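Local coordinates for protein imidazolonepropionase (Unidentified, PDB 2Q09) that hydrolyses a ring carbon-nitrogen bond of imidazolone-5-propanoate to give N-formimidoyl-L-glutamate, the third step of histidine degradation, in a metal-dependent amidohydrolase barrel, at residues R112-E116 with D117-E121; L146-E149 with D150-M154; V303-K307 with A308-M312. All blocks are in the same frame, centred on the assembly; numbering follows the deposited sequence.

Interaction 1 (R112-E116 with D117-E121); sequences RAASE and DQLFE
S115 and Q118 meet where the chain leaves helix 104-113 at A114, runs extended through A114 and S115, and winds into helix 116-133, whose first turn closes with L119 N bonded to S115 O (3.0 Å) and F120 N to E116 O (3.2 Å). S115 is the N-cap. Its hydroxyl, held between its own backbone N and carbonyl carbon (chi1 72°), faces the new helix and accepts from Q118 N, OG to N 2.9 Å. Q118 completes the exchange: its chain, extended beyond CG, passes close by the serine OG and brings OE1 to S115 N at 2.8 Å. That bond is nearly straight, 168° at the hydrogen, and lands on a lone pair in the plane of the amide. The two reciprocal bonds make a capping box, so the N-H groups of S115 and Q118 are both satisfied by side chains. Serine suits the cap because its short hydroxyl turns back easily; glutamine has the length to reach back to the capping residue. On the inner side A114 CB rests on L119 CD2 at 3.7 Å, a small methyl against a buried leucine. Beyond the turn, salt bridges join E116 with R156 and D117 with R160 of helix 148-164, which F120 also packs against, while R112 reaches the loop that precedes that helix.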
loop_
_atom_site.group_PDB
_atom_site.type_symbol
_atom_site.label_atom_id
_atom_site.label_comp_id
_atom_site.label_asym_id
_atom_site.label_seq_id
_atom_site.Cartn_x
_atom_site.Cartn_y
_atom_site.Cartn_z
ATOM N N ARG A 112 -18.089 12.868 0.678
ATOM C CA ARG A 112 -18.421 13.988 -0.208
ATOM C C ARG A 112 -18.767 15.199 0.653
ATOM O O ARG A 112 -18.372 16.330 0.366
ATOM C CB ARG A 112 -19.644 13.676 -1.058
ATOM C CG ARG A 112 -19.454 12.673 -2.164
ATOM C CD ARG A 112 -20.800 12.438 -2.830
ATOM N NE ARG A 112 -20.681 11.705 -4.082
ATOM C CZ ARG A 112 -21.709 11.439 -4.878
ATOM N NH1 ARG A 112 -22.924 11.847 -4.527
ATOM N NH2 ARG A 112 -21.521 10.809 -6.032
ATOM N N ALA A 113 -19.527 14.943 1.711
ATOM C CA ALA A 113 -19.960 15.991 2.618
ATOM C C ALA A 113 -18.833 16.567 3.468
ATOM O O ALA A 113 -18.897 17.730 3.882
ATOM C CB ALA A 113 -21.085 15.465 3.522
ATOM N N ALA A 114 -17.808 15.764 3.731
ATOM C CA ALA A 114 -16.696 16.244 4.537
ATOM C C ALA A 114 -15.890 17.252 3.734
ATOM O O ALA A 114 -15.730 17.102 2.524
ATOM C CB ALA A 114 -15.798 15.073 4.957
ATOM N N SER A 115 -15.368 18.269 4.406
ATOM C CA SER A 115 -14.554 19.269 3.732
ATOM C C SER A 115 -13.148 18.706 3.575
ATOM O O SER A 115 -12.766 17.768 4.281
ATOM C CB SER A 115 -14.473 20.553 4.558
ATOM O OG SER A 115 -13.655 20.373 5.704
ATOM N N GLU A 116 -12.380 19.286 2.658
ATOM C CA GLU A 116 -11.007 18.855 2.435
ATOM C C GLU A 116 -10.222 18.960 3.744
ATOM O O GLU A 116 -9.458 18.061 4.093
ATOM C CB GLU A 116 -10.338 19.717 1.361
ATOM C CG GLU A 116 -8.992 19.179 0.926
ATOM C CD GLU A 116 -8.334 20.028 -0.141
ATOM O OE1 GLU A 116 -8.970 20.265 -1.192
ATOM O OE2 GLU A 116 -7.180 20.457 0.076
ATOM N N ASP A 117 -10.421 20.060 4.472
ATOM C CA ASP A 117 -9.722 20.259 5.742
ATOM C C ASP A 117 -10.130 19.209 6.773
ATOM O O ASP A 117 -9.305 18.784 7.583
ATOM C CB ASP A 117 -10.001 21.651 6.332
ATOM C CG ASP A 117 -9.360 22.766 5.536
ATOM O OD1 ASP A 117 -8.397 22.499 4.789
ATOM O OD2 ASP A 117 -9.814 23.923 5.669
ATOM N N GLN A 118 -11.398 18.806 6.756
ATOM C CA GLN A 118 -11.894 17.801 7.699
ATOM C C GLN A 118 -11.299 16.415 7.409
ATOM O O GLN A 118 -10.954 15.679 8.329
ATOM C CB GLN A 118 -13.423 17.709 7.652
ATOM C CG GLN A 118 -14.151 18.888 8.298
ATOM C CD GLN A 118 -15.666 18.789 8.181
ATOM O OE1 GLN A 118 -16.204 18.630 7.089
ATOM N NE2 GLN A 118 -16.359 18.895 9.312
ATOM N N LEU A 119 -11.202 16.051 6.133
ATOM C CA LEU A 119 -10.636 14.752 5.761
ATOM C C LEU A 119 -9.173 14.670 6.179
ATOM O O LEU A 119 -8.698 13.622 6.614
ATOM C CB LEU A 119 -10.761 14.525 4.256
ATOM C CG LEU A 119 -12.181 14.294 3.728
ATOM C CD1 LEU A 119 -12.148 14.219 2.212
ATOM C CD2 LEU A 119 -12.760 13.018 4.327
ATOM N N PHE A 120 -8.467 15.788 6.053
ATOM C CA PHE A 120 -7.060 15.875 6.426
ATOM C C PHE A 120 -6.905 15.623 7.924
ATOM O O PHE A 120 -6.064 14.828 8.348
ATOM C CB PHE A 120 -6.518 17.264 6.077
ATOM C CG PHE A 120 -5.111 17.506 6.537
ATOM C CD1 PHE A 120 -4.032 16.947 5.859
ATOM C CD2 PHE A 120 -4.863 18.279 7.669
ATOM C CE1 PHE A 120 -2.724 17.160 6.299
ATOM C CE2 PHE A 120 -3.563 18.499 8.115
ATOM C CZ PHE A 120 -2.489 17.934 7.429
ATOM N N GLU A 121 -7.723 16.307 8.718
ATOM C CA GLU A 121 -7.690 16.160 10.167
ATOM C C GLU A 121 -8.078 14.740 10.596
ATOM O O GLU A 121 -7.571 14.231 11.592
ATOM C CB GLU A 121 -8.635 17.172 10.826
ATOM C CG GLU A 121 -8.263 18.635 10.609
ATOM C CD GLU A 121 -6.916 19.004 11.210
ATOM O OE1 GLU A 121 -6.580 18.479 12.292
ATOM O OE2 GLU A 121 -6.196 19.829 10.613
#

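Interaction 2 (L146-E149 with D150-M154); sequences LTLE and DELKM
T147 and D150 grip each other at the start of helix 148-164, with T147 as N-cap. Its OG1, placed by a chi1 of 74°, accepts from D150 N at 2.9 Å and donates to D150 OD2 at 2.6 Å; the hydroxyl comes to the anti side of that oxygen, 29° out of the carboxylate plane. Threonine fits because its hydroxyl can accept from the helix N-H and donate to the carboxylate at once. The tightly packed part lies inward, at E151. Bent at chi2 (-61°), its chain runs beside L146 and hands OE2 to L146 N, 2.6 Å away, through the anti lone pair. G145 N also donates to OE2, and S142 OG and G143 N hold OE1. The apolar side chains of L148 and L152 cross, CD2 to CD2 4.0 Å, L148 packing on E197 and I198 and L152 on I198 and A201. E149 stands on the solvent side. K153 folds back to D150 in a salt bridge, NZ to OD1 2.8 Å, and shares NZ with A114 O and T111 O at the end of helix 104-113. Both acids lie near the N-terminal end of a helix, whose dipole would probably favour negative charge. Four bonds to the E151 carboxylate imply that it is probably ionised and helps to hold the 142-146 loop, which carries Y144 of the inhibitor pocket.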
loop_
_atom_site.group_PDB
_atom_site.type_symbol
_atom_site.label_atom_id
_atom_site.label_comp_id
_atom_site.label_asym_id
_atom_site.label_seq_id
_atom_site.Cartn_x
_atom_site.Cartn_y
_atom_site.Cartn_z
ATOM N N LEU A 146 -16.481 9.786 -5.878
ATOM C CA LEU A 146 -17.359 9.463 -6.997
ATOM C C LEU A 146 -17.993 10.670 -7.710
ATOM O O LEU A 146 -19.157 10.629 -8.140
ATOM C CB LEU A 146 -18.430 8.460 -6.546
ATOM C CG LEU A 146 -17.838 7.154 -5.975
ATOM C CD1 LEU A 146 -18.942 6.105 -5.854
ATOM C CD2 LEU A 146 -16.727 6.625 -6.877
ATOM N N THR A 147 -17.210 11.742 -7.804
ATOM C CA THR A 147 -17.569 12.970 -8.526
ATOM C C THR A 147 -16.184 13.501 -8.865
ATOM O O THR A 147 -15.217 13.142 -8.193
ATOM C CB THR A 147 -18.290 14.035 -7.656
ATOM O OG1 THR A 147 -17.346 14.663 -6.784
ATOM C CG2 THR A 147 -19.412 13.394 -6.834
ATOM N N LEU A 148 -16.060 14.336 -9.888
ATOM C CA LEU A 148 -14.744 14.853 -10.229
ATOM C C LEU A 148 -14.127 15.632 -9.070
ATOM O O LEU A 148 -13.006 15.334 -8.647
ATOM C CB LEU A 148 -14.815 15.738 -11.477
ATOM C CG LEU A 148 -13.469 16.214 -12.048
ATOM C CD1 LEU A 148 -13.641 16.589 -13.518
ATOM C CD2 LEU A 148 -12.937 17.403 -11.242
ATOM N N GLU A 149 -14.848 16.624 -8.557
ATOM C CA GLU A 149 -14.320 17.438 -7.466
ATOM C C GLU A 149 -13.982 16.649 -6.200
ATOM O O GLU A 149 -12.966 16.903 -5.555
ATOM C CB GLU A 149 -15.296 18.562 -7.098
ATOM C CG GLU A 149 -15.451 19.618 -8.178
ATOM C CD GLU A 149 -16.526 19.279 -9.195
ATOM O OE1 GLU A 149 -16.949 18.104 -9.271
ATOM O OE2 GLU A 149 -16.949 20.200 -9.924
ATOM N N ASP A 150 -14.834 15.703 -5.831
ATOM C CA ASP A 150 -14.574 14.944 -4.613
ATOM C C ASP A 150 -13.410 13.963 -4.753
ATOM O O ASP A 150 -12.654 13.764 -3.805
ATOM C CB ASP A 150 -15.852 14.248 -4.161
ATOM C CG ASP A 150 -16.926 15.246 -3.731
ATOM O OD1 ASP A 150 -16.701 15.970 -2.738
ATOM O OD2 ASP A 150 -17.984 15.322 -4.389
ATOM N N GLU A 151 -13.245 13.360 -5.927
ATOM C CA GLU A 151 -12.119 12.451 -6.135
ATOM C C GLU A 151 -10.793 13.224 -6.020
ATOM O O GLU A 151 -9.861 12.779 -5.355
ATOM C CB GLU A 151 -12.213 11.769 -7.509
ATOM C CG GLU A 151 -13.290 10.689 -7.594
ATOM C CD GLU A 151 -13.056 9.543 -6.615
ATOM O OE1 GLU A 151 -11.926 9.008 -6.581
ATOM O OE2 GLU A 151 -13.999 9.169 -5.885
ATOM N N LEU A 152 -10.709 14.382 -6.667
ATOM C CA LEU A 152 -9.487 15.188 -6.601
ATOM C C LEU A 152 -9.281 15.763 -5.203
ATOM O O LEU A 152 -8.147 15.986 -4.776
ATOM C CB LEU A 152 -9.528 16.321 -7.631
ATOM C CG LEU A 152 -8.996 15.989 -9.031
ATOM C CD1 LEU A 152 -9.734 14.803 -9.617
ATOM C CD2 LEU A 152 -9.133 17.216 -9.925
ATOM N N LYS A 153 -10.380 16.003 -4.491
ATOM C CA LYS A 153 -10.305 16.525 -3.131
ATOM C C LYS A 153 -9.520 15.522 -2.284
ATOM O O LYS A 153 -8.680 15.890 -1.477
ATOM C CB LYS A 153 -11.722 16.699 -2.564
ATOM C CG LYS A 153 -11.781 17.016 -1.087
ATOM C CD LYS A 153 -13.213 17.337 -0.633
ATOM C CE LYS A 153 -14.137 16.145 -0.749
ATOM N NZ LYS A 153 -15.513 16.466 -0.263
HETATM N N MSE A 154 -9.813 14.243 -2.471
HETATM C CA MSE A 154 -9.128 13.199 -1.726
HETATM C C MSE A 154 -7.649 13.153 -2.090
HETATM O O MSE A 154 -6.790 13.025 -1.216
HETATM C CB MSE A 154 -9.792 11.850 -1.989
HETATM C CG MSE A 154 -11.213 11.799 -1.417
HETATM SE SE MSE A 154 -12.100 10.145 -1.766
HETATM C CE MSE A 154 -12.245 10.255 -3.649
#

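Interaction 3 (V303-K307 with A308-M312); sequences VALRK and AGVPM
L305 meets both V310 and M312 as the chain turns back from the end of helix 302-307. The leucine sends CD2 against V310 CB at 3.9 Å, while its CB and CD1 both lie near the selenium of M312, SE to L305 CB being 4.1 Å. M312, a selenomethionine, bends at chi3 (-75°), which carries its terminal CE past the leucine to R306 CG, 3.6 Å away. The unbranched methionine chain, here carrying selenium, can thus rest on two successive helix residues, touching the aliphatic part of the arginine, whose guanidinium group goes on to a salt bridge with E345. Backbone bonds set these side chains in place. A308 N still reaches A304 O in the helical manner, at 3.0 Å, but the next residue breaks the pattern: G309 takes a positive phi of 72°, a conformation glycine adopts readily because it has no CB. This is the Schellman motif, in which the chain closes a helix by folding back on its last turn. V310 N bonds to L305 O at 3.0 Å, and G309 N to R306 O at 2.8 Å, the latter approaching from above the carbonyl plane. The V310 bond brings the valine across the leucine side chain, and a branched apolar residue suits the buried spot just past the glycine. P311 then leads into strand 312-314 and bonds through its backbone to A284 in strand 283-286. Farther out, I274 of helix 271-280 lies against A304, L305 and A308, A278 of the same helix meets V310, and A284 is touched by both L305 and V310.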
loop_
_atom_site.group_PDB
_atom_site.type_symbol
_atom_site.label_atom_id
_atom_site.label_comp_id
_atom_site.label_asym_id
_atom_site.label_seq_id
_atom_site.Cartn_x
_atom_site.Cartn_y
_atom_site.Cartn_z
ATOM N N VAL A 303 0.342 -20.700 -2.933
ATOM C CA VAL A 303 1.237 -21.769 -3.361
ATOM C C VAL A 303 1.558 -21.645 -4.851
ATOM O O VAL A 303 2.714 -21.704 -5.249
ATOM C CB VAL A 303 0.620 -23.161 -3.072
ATOM C CG1 VAL A 303 1.486 -24.256 -3.671
ATOM C CG2 VAL A 303 0.495 -23.361 -1.571
ATOM N N ALA A 304 0.530 -21.466 -5.673
ATOM C CA ALA A 304 0.733 -21.332 -7.115
ATOM C C ALA A 304 1.538 -20.082 -7.473
ATOM O O ALA A 304 2.389 -20.121 -8.367
ATOM C CB ALA A 304 -0.609 -21.319 -7.840
ATOM N N LEU A 305 1.273 -18.976 -6.785
ATOM C CA LEU A 305 2.009 -17.743 -7.047
ATOM C C LEU A 305 3.484 -17.961 -6.731
ATOM O O LEU A 305 4.362 -17.474 -7.441
ATOM C CB LEU A 305 1.471 -16.594 -6.192
ATOM C CG LEU A 305 0.119 -16.009 -6.602
ATOM C CD1 LEU A 305 -0.346 -15.028 -5.523
ATOM C CD2 LEU A 305 0.239 -15.299 -7.957
ATOM N N ARG A 306 3.754 -18.690 -5.656
ATOM C CA ARG A 306 5.128 -18.973 -5.286
ATOM C C ARG A 306 5.790 -19.836 -6.348
ATOM O O ARG A 306 6.901 -19.538 -6.794
ATOM C CB ARG A 306 5.199 -19.678 -3.931
ATOM C CG ARG A 306 5.352 -18.734 -2.769
ATOM C CD ARG A 306 6.015 -19.432 -1.594
ATOM N NE ARG A 306 5.139 -20.425 -0.985
ATOM C CZ ARG A 306 4.521 -20.260 0.179
ATOM N NH1 ARG A 306 4.682 -19.139 0.865
ATOM N NH2 ARG A 306 3.750 -21.223 0.661
ATOM N N LYS A 307 5.111 -20.908 -6.752
ATOM C CA LYS A 307 5.666 -21.797 -7.767
ATOM C C LYS A 307 6.013 -21.049 -9.044
ATOM O O LYS A 307 6.995 -21.381 -9.709
ATOM C CB LYS A 307 4.682 -22.914 -8.091
ATOM C CG LYS A 307 4.536 -23.928 -6.976
ATOM C CD LYS A 307 3.509 -24.981 -7.337
ATOM C CE LYS A 307 3.413 -26.035 -6.256
ATOM N NZ LYS A 307 2.280 -26.968 -6.503
ATOM N N ALA A 308 5.214 -20.040 -9.386
ATOM C CA ALA A 308 5.445 -19.253 -10.598
ATOM C C ALA A 308 6.426 -18.107 -10.377
ATOM O O ALA A 308 6.762 -17.386 -11.312
ATOM C CB ALA A 308 4.122 -18.714 -11.137
ATOM N N GLY A 309 6.883 -17.934 -9.142
ATOM C CA GLY A 309 7.838 -16.875 -8.860
ATOM C C GLY A 309 7.269 -15.466 -8.886
ATOM O O GLY A 309 8.011 -14.498 -9.039
ATOM N N VAL A 310 5.956 -15.336 -8.739
ATOM C CA VAL A 310 5.340 -14.012 -8.744
ATOM C C VAL A 310 5.574 -13.363 -7.385
ATOM O O VAL A 310 5.197 -13.915 -6.353
ATOM C CB VAL A 310 3.826 -14.092 -9.008
ATOM C CG1 VAL A 310 3.194 -12.705 -8.897
ATOM C CG2 VAL A 310 3.572 -14.656 -10.394
ATOM N N PRO A 311 6.223 -12.189 -7.364
ATOM C CA PRO A 311 6.481 -11.504 -6.094
ATOM C C PRO A 311 5.171 -11.104 -5.421
ATOM O O PRO A 311 4.254 -10.610 -6.069
ATOM C CB PRO A 311 7.319 -10.305 -6.514
ATOM C CG PRO A 311 6.849 -10.026 -7.910
ATOM C CD PRO A 311 6.737 -11.410 -8.503
HETATM N N MSE A 312 5.075 -11.340 -4.117
HETATM C CA MSE A 312 3.855 -11.022 -3.390
HETATM C C MSE A 312 4.074 -9.931 -2.356
HETATM O O MSE A 312 4.919 -10.057 -1.457
HETATM C CB MSE A 312 3.313 -12.272 -2.688
HETATM C CG MSE A 312 3.097 -13.479 -3.607
HETATM SE SE MSE A 312 2.518 -15.017 -2.565
HETATM C CE MSE A 312 4.186 -15.484 -1.748
#

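In the fold
Following the chain from its N terminus, interaction 1 comes first, closing the short turn between helices 104-113 and 116-133. Strand 135-141 of the barrel follows, and its outgoing loop ends in interaction 2, which starts helix 148-164. Interaction 3 lies much later, closing the turn from helix 302-307 into strand 312-314. The three are in series and neither nest nor cross. Interactions 1 and 2 nevertheless touch: K153 NZ probably bonds to A114 O and R112 NH2 to L146 O, tying the end of helix 104-113 and the turn after it to the first turns of helix 148-164 and the loop before it. Interaction 3 sits on the opposite side of the chain's centre, its centre about 36 Å from that of interaction 2.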